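Local coordinates for putative lipoprotein (PDB 3JX8), which is of uncertain function but, as a putative lipid-binding lipoprotein with an adhesin-head-like fold, may take part in cell adhesion, at residues A[5-10]-A[51-56]; A[45-50]-A[87-92]. All blocks are in the same frame, centred on the assembly; numbering follows the deposited sequence.

Contact 1. Residues A[5-10]-A[51-56]; sequences KRIDGN and ENLFDY
E51 opens the contact by receiving the side-chain amide of N10: N10 ND2 donates to E51 OE2 over 3.0 Å, reaching the oxygen on its anti lone pair, with the amide and carboxylate planes turned 63° apart. E51 OE2 also accepts from N12 ND2, so two asparagine amides share this carboxylate oxygen. N52 then grips the backbone of 5-10 with both ends of its amide. N52 ND2 gives a bond of 2.9 Å to D8 O, which lies in the plane of the amide, while N10 N donates to N52 OD1 over 2.9 Å from above the carbonyl plane of that amide. A chi1 of 64° sets N52 CG between the backbone N and the carbonyl carbon; the amide planes of N52 and N10 stack 26° apart, and the two side chains run antiparallel alongside one another. N10 OD1 and N52 OD1 come within 3.2 Å as two acceptors, and N10 OD1 has its hydrogen-bond donor in N12 N. L53 turns the chemistry apolar, with CD2 packed 3.6 Å from I7 CG2 and CD1 over the CA of G9. Y56 finishes the segment by presenting a ring face to I7, whose CG1 sits 3.9 Å from the ring centroid in a CH-pi contact while CD1 touches CE2 at the rim. The Y56 and Y82 rings meet edge-to-face, and strand 6-8 is paired with strand 83-85. By satisfying one backbone C=O and one backbone N-H, the N52 amide stands in for a strand partner where strand 6-8 ends and fixes the path of the chain there; the packing around I7 is less directional.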
loop_
_atom_site.group_PDB
_atom_site.type_symbol
_atom_site.label_atom_id
_atom_site.label_comp_id
_atom_site.label_asym_id
_atom_site.label_seq_id
_atom_site.Cartn_x
_atom_site.Cartn_y
_atom_site.Cartn_z
ATOM N N LYS A 5 -9.294 13.460 26.202
ATOM C CA LYS A 5 -8.734 13.370 24.834
ATOM C C LYS A 5 -9.209 14.448 23.846
ATOM O O LYS A 5 -8.398 14.965 23.074
ATOM C CB LYS A 5 -8.961 11.975 24.229
ATOM C CG LYS A 5 -8.190 11.721 22.915
ATOM C CD LYS A 5 -8.076 10.231 22.618
ATOM C CE LYS A 5 -7.502 9.977 21.242
ATOM N NZ LYS A 5 -6.944 8.599 21.092
ATOM N N ARG A 6 -10.502 14.777 23.854
ATOM C CA ARG A 6 -11.037 15.768 22.895
ATOM C C ARG A 6 -11.083 17.184 23.466
ATOM O O ARG A 6 -11.609 17.382 24.523
ATOM C CB ARG A 6 -12.427 15.373 22.447
ATOM C CG ARG A 6 -13.110 16.392 21.567
ATOM C CD ARG A 6 -14.529 15.996 21.268
ATOM N NE ARG A 6 -15.311 17.103 20.743
ATOM C CZ ARG A 6 -16.522 16.985 20.194
ATOM N NH1 ARG A 6 -17.129 15.797 20.070
ATOM N NH2 ARG A 6 -17.132 18.070 19.737
ATOM N N ILE A 7 -10.541 18.166 22.762
ATOM C CA ILE A 7 -10.552 19.546 23.256
ATOM C C ILE A 7 -11.208 20.420 22.197
ATOM O O ILE A 7 -10.745 20.494 21.068
ATOM C CB ILE A 7 -9.139 20.103 23.568
ATOM C CG1 ILE A 7 -8.232 19.064 24.270
ATOM C CG2 ILE A 7 -9.262 21.406 24.360
ATOM C CD1 ILE A 7 -8.552 18.781 25.737
ATOM N N ASP A 8 -12.315 21.059 22.556
ATOM C CA ASP A 8 -13.002 21.929 21.608
ATOM C C ASP A 8 -12.447 23.331 21.683
ATOM O O ASP A 8 -12.139 23.811 22.759
ATOM C CB ASP A 8 -14.492 21.942 21.881
ATOM C CG ASP A 8 -15.141 20.580 21.653
ATOM O OD1 ASP A 8 -14.785 19.895 20.686
ATOM O OD2 ASP A 8 -15.998 20.192 22.462
ATOM N N GLY A 9 -12.326 23.972 20.527
ATOM C CA GLY A 9 -11.924 25.370 20.458
ATOM C C GLY A 9 -12.961 26.243 21.116
ATOM O O GLY A 9 -14.144 26.051 20.909
ATOM N N ASN A 10 -12.512 27.206 21.923
ATOM C CA ASN A 10 -13.428 28.081 22.644
ATOM C C ASN A 10 -14.015 29.186 21.772
ATOM O O ASN A 10 -14.766 29.988 22.262
ATOM C CB ASN A 10 -12.781 28.664 23.912
ATOM C CG ASN A 10 -11.716 29.743 23.630
ATOM O OD1 ASN A 10 -11.357 30.038 22.491
ATOM N ND2 ASN A 10 -11.187 30.306 24.701
ATOM N N GLU A 51 -7.788 30.291 21.031
ATOM C CA GLU A 51 -6.756 30.637 22.000
ATOM C C GLU A 51 -6.475 29.486 22.969
ATOM O O GLU A 51 -5.332 29.273 23.389
ATOM C CB GLU A 51 -7.121 31.904 22.774
ATOM C CG GLU A 51 -8.349 31.756 23.653
ATOM C CD GLU A 51 -8.879 33.075 24.220
ATOM O OE1 GLU A 51 -8.138 34.099 24.288
ATOM O OE2 GLU A 51 -10.048 33.040 24.646
ATOM N N ASN A 52 -7.509 28.738 23.319
ATOM C CA ASN A 52 -7.341 27.651 24.273
ATOM C C ASN A 52 -6.546 26.448 23.723
ATOM O O ASN A 52 -5.956 25.710 24.485
ATOM C CB ASN A 52 -8.697 27.228 24.836
ATOM C CG ASN A 52 -9.612 26.652 23.778
ATOM O OD1 ASN A 52 -9.766 27.212 22.701
ATOM N ND2 ASN A 52 -10.243 25.526 24.096
ATOM N N LEU A 53 -6.480 26.284 22.412
ATOM C CA LEU A 53 -5.851 25.111 21.834
ATOM C C LEU A 53 -4.298 25.185 21.757
ATOM O O LEU A 53 -3.638 24.136 21.660
ATOM C CB LEU A 53 -6.470 24.832 20.466
ATOM C CG LEU A 53 -7.968 24.501 20.509
ATOM C CD1 LEU A 53 -8.512 24.146 19.091
ATOM C CD2 LEU A 53 -8.278 23.399 21.553
ATOM N N PHE A 54 -3.705 26.386 21.855
ATOM C CA PHE A 54 -2.232 26.504 21.833
ATOM C C PHE A 54 -1.554 25.672 22.922
ATOM O O PHE A 54 -0.497 25.146 22.711
ATOM C CB PHE A 54 -1.757 27.965 22.005
ATOM C CG PHE A 54 -1.868 28.797 20.754
ATOM C CD1 PHE A 54 -1.006 28.594 19.698
ATOM C CD2 PHE A 54 -2.820 29.791 20.641
ATOM C CE1 PHE A 54 -1.094 29.356 18.540
ATOM C CE2 PHE A 54 -2.897 30.562 19.479
ATOM C CZ PHE A 54 -2.037 30.330 18.434
ATOM N N ASP A 55 -2.165 25.601 24.093
ATOM C CA ASP A 55 -1.663 24.790 25.197
ATOM C C ASP A 55 -1.576 23.308 24.860
ATOM O O ASP A 55 -0.873 22.581 25.564
ATOM C CB ASP A 55 -2.576 24.914 26.424
ATOM C CG ASP A 55 -2.532 26.303 27.064
ATOM O OD1 ASP A 55 -1.503 26.996 26.880
ATOM O OD2 ASP A 55 -3.538 26.721 27.709
ATOM N N TYR A 56 -2.290 22.872 23.821
ATOM C CA TYR A 56 -2.325 21.473 23.414
ATOM C C TYR A 56 -1.525 21.178 22.155
ATOM O O TYR A 56 -1.580 20.075 21.651
ATOM C CB TYR A 56 -3.776 21.051 23.206
ATOM C CG TYR A 56 -4.571 21.147 24.470
ATOM C CD1 TYR A 56 -5.215 22.329 24.813
ATOM C CD2 TYR A 56 -4.654 20.073 25.363
ATOM C CE1 TYR A 56 -5.935 22.448 25.989
ATOM C CE2 TYR A 56 -5.375 20.188 26.537
ATOM C CZ TYR A 56 -6.020 21.390 26.826
ATOM O OH TYR A 56 -6.745 21.552 27.969
#

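Contact 2. Residues A[45-50]-A[87-92]; sequences LSVTID and TVYKIK
I49 lays its CD1 over the centre of the Y89 ring, 3.5 Å from the centroid, in a CH-pi contact between antiparallel neighbours of the β-rich adhesin-head fold, whose later strands pair in parallel as in a β-solenoid. The I49 and Y89 side chains leave the sheet alongside one another, both with CG or CG1 anti to the backbone N (chi1 -170° for Y89). V47 CG1 reaches the ring at CE1, 4.0 Å away, and L45 CD1 packs on I91 CG2 at 3.7 Å. Behind these side chains the backbones hold the register: S46 and K92, then T48 and K90, form hydrogen-bonded pairs, and V47 faces I91 in a non-hydrogen-bonded pair. The bond from T48 N to K90 O is nearly straight, with an N-H...O angle of 176°. At the end of the pair, D50 meets T87 with its carboxylate: T87 N donates to D50 OD1 over 2.7 Å on the syn side, and V88 N adds a weak bond to the same oxygen. T87 OG1 also approaches D50 OD2, but so closely that the exact length is doubtful. Further out, V47, I49, Y89 and I91 share one sheet face, where I68 of strand 65-70 touches both Y89 and I91. Strand 33-38 pairs with 89-95, and strand 13-17 flanks 44-50 on its far edge, where T48 OG1 bonds to T15 OG1 on the other face.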
loop_
_atom_site.group_PDB
_atom_site.type_symbol
_atom_site.label_atom_id
_atom_site.label_comp_id
_atom_site.label_asym_id
_atom_site.label_seq_id
_atom_site.Cartn_x
_atom_site.Cartn_y
_atom_site.Cartn_z
ATOM N N LEU A 45 7.002 31.984 10.909
ATOM C CA LEU A 45 5.884 31.138 11.261
ATOM C C LEU A 45 4.819 31.933 11.972
ATOM O O LEU A 45 5.084 32.617 12.963
ATOM C CB LEU A 45 6.306 29.994 12.172
ATOM C CG LEU A 45 5.189 29.082 12.694
ATOM C CD1 LEU A 45 4.374 28.387 11.556
ATOM C CD2 LEU A 45 5.765 28.084 13.702
ATOM N N SER A 46 3.596 31.763 11.502
ATOM C CA SER A 46 2.428 32.300 12.158
ATOM C C SER A 46 1.339 31.225 12.239
ATOM O O SER A 46 1.095 30.531 11.263
ATOM C CB SER A 46 1.924 33.501 11.352
ATOM O OG SER A 46 0.615 33.863 11.747
ATOM N N VAL A 47 0.676 31.129 13.387
ATOM C CA VAL A 47 -0.394 30.154 13.627
ATOM C C VAL A 47 -1.595 30.883 14.235
ATOM O O VAL A 47 -1.446 31.655 15.199
ATOM C CB VAL A 47 0.042 29.046 14.612
ATOM C CG1 VAL A 47 -1.133 28.084 14.903
ATOM C CG2 VAL A 47 1.270 28.298 14.098
ATOM N N THR A 48 -2.773 30.628 13.673
ATOM C CA THR A 48 -4.025 31.143 14.175
ATOM C C THR A 48 -4.907 29.956 14.572
ATOM O O THR A 48 -5.227 29.091 13.746
ATOM C CB THR A 48 -4.731 31.972 13.114
ATOM O OG1 THR A 48 -3.874 33.044 12.698
ATOM C CG2 THR A 48 -6.079 32.535 13.642
ATOM N N ILE A 49 -5.310 29.914 15.836
ATOM C CA ILE A 49 -6.191 28.847 16.322
ATOM C C ILE A 49 -6.950 29.392 17.536
ATOM O O ILE A 49 -6.527 30.409 18.141
ATOM C CB ILE A 49 -5.352 27.550 16.656
ATOM C CG1 ILE A 49 -6.250 26.300 16.695
ATOM C CG2 ILE A 49 -4.526 27.701 17.960
ATOM C CD1 ILE A 49 -5.471 24.983 16.632
ATOM N N ASP A 50 -8.057 28.752 17.901
ATOM C CA ASP A 50 -8.743 29.100 19.130
ATOM C C ASP A 50 -7.704 29.208 20.256
ATOM O O ASP A 50 -6.849 28.331 20.417
ATOM C CB ASP A 50 -9.821 28.073 19.495
ATOM C CG ASP A 50 -10.835 27.853 18.366
ATOM O OD1 ASP A 50 -10.427 27.303 17.332
ATOM O OD2 ASP A 50 -12.032 28.208 18.508
ATOM N N THR A 87 -12.263 25.932 15.846
ATOM C CA THR A 87 -13.243 26.629 15.026
ATOM C C THR A 87 -12.524 27.330 13.867
ATOM O O THR A 87 -13.138 27.594 12.856
ATOM C CB THR A 87 -14.099 27.612 15.843
ATOM O OG1 THR A 87 -13.283 28.639 16.396
ATOM C CG2 THR A 87 -14.818 26.883 16.974
ATOM N N VAL A 88 -11.222 27.581 13.998
ATOM C CA VAL A 88 -10.412 28.223 12.950
ATOM C C VAL A 88 -9.019 27.674 13.156
ATOM O O VAL A 88 -8.585 27.564 14.294
ATOM C CB VAL A 88 -10.276 29.770 13.168
ATOM C CG1 VAL A 88 -9.477 30.412 12.020
ATOM C CG2 VAL A 88 -11.606 30.423 13.277
ATOM N N TYR A 89 -8.307 27.343 12.090
ATOM C CA TYR A 89 -6.944 26.833 12.230
ATOM C C TYR A 89 -6.201 27.075 10.936
ATOM O O TYR A 89 -6.479 26.428 9.927
ATOM C CB TYR A 89 -6.962 25.361 12.639
ATOM C CG TYR A 89 -5.635 24.747 13.046
ATOM C CD1 TYR A 89 -4.484 25.516 13.278
ATOM C CD2 TYR A 89 -5.538 23.374 13.238
ATOM C CE1 TYR A 89 -3.287 24.917 13.649
ATOM C CE2 TYR A 89 -4.338 22.783 13.634
ATOM C CZ TYR A 89 -3.224 23.552 13.827
ATOM O OH TYR A 89 -2.062 22.952 14.230
ATOM N N LYS A 90 -5.300 28.063 10.970
ATOM C CA LYS A 90 -4.557 28.515 9.804
ATOM C C LYS A 90 -3.096 28.627 10.188
ATOM O O LYS A 90 -2.762 29.086 11.308
ATOM C CB LYS A 90 -5.048 29.876 9.337
ATOM C CG LYS A 90 -6.471 29.872 8.855
ATOM C CD LYS A 90 -6.908 31.208 8.216
ATOM C CE LYS A 90 -7.247 32.256 9.233
ATOM N NZ LYS A 90 -7.597 33.566 8.592
ATOM N N ILE A 91 -2.228 28.222 9.266
ATOM C CA ILE A 91 -0.801 28.299 9.474
ATOM C C ILE A 91 -0.189 28.955 8.232
ATOM O O ILE A 91 -0.548 28.617 7.096
ATOM C CB ILE A 91 -0.176 26.894 9.652
ATOM C CG1 ILE A 91 -0.852 26.163 10.824
ATOM C CG2 ILE A 91 1.366 27.011 9.819
ATOM C CD1 ILE A 91 -0.543 24.651 10.931
ATOM N N LYS A 92 0.704 29.914 8.444
ATOM C CA LYS A 92 1.480 30.485 7.350
ATOM C C LYS A 92 2.953 30.369 7.716
ATOM O O LYS A 92 3.368 30.734 8.829
ATOM C CB LYS A 92 1.084 31.937 7.092
ATOM C CG LYS A 92 -0.319 32.081 6.526
ATOM C CD LYS A 92 -0.570 33.471 5.997
ATOM C CE LYS A 92 -1.971 33.581 5.413
ATOM N NZ LYS A 92 -2.055 34.720 4.451
#

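Overall arrangement
Contact 2 is partly buried sheet pairing, whereas contact 1 lies at the surface, its centre about 26 Å from that of the chain. The two share a continuous run of chain, since strand 44-50 passes directly into the turn at 51-56, and their segments alternate along the sequence. Their centres are 12 Å apart. F54 of the turn packs back on V47 and I49, and D50 OD2 lies close to G9 and N10. Regular backbone bonding and an aliphatic-aromatic face dominate contact 2, with a carboxylate ending the strand pair, whereas in contact 1 every bond across involves a side chain, those of N52 meeting backbone atoms. Each nevertheless includes an isoleucine packed on a tyrosine ring.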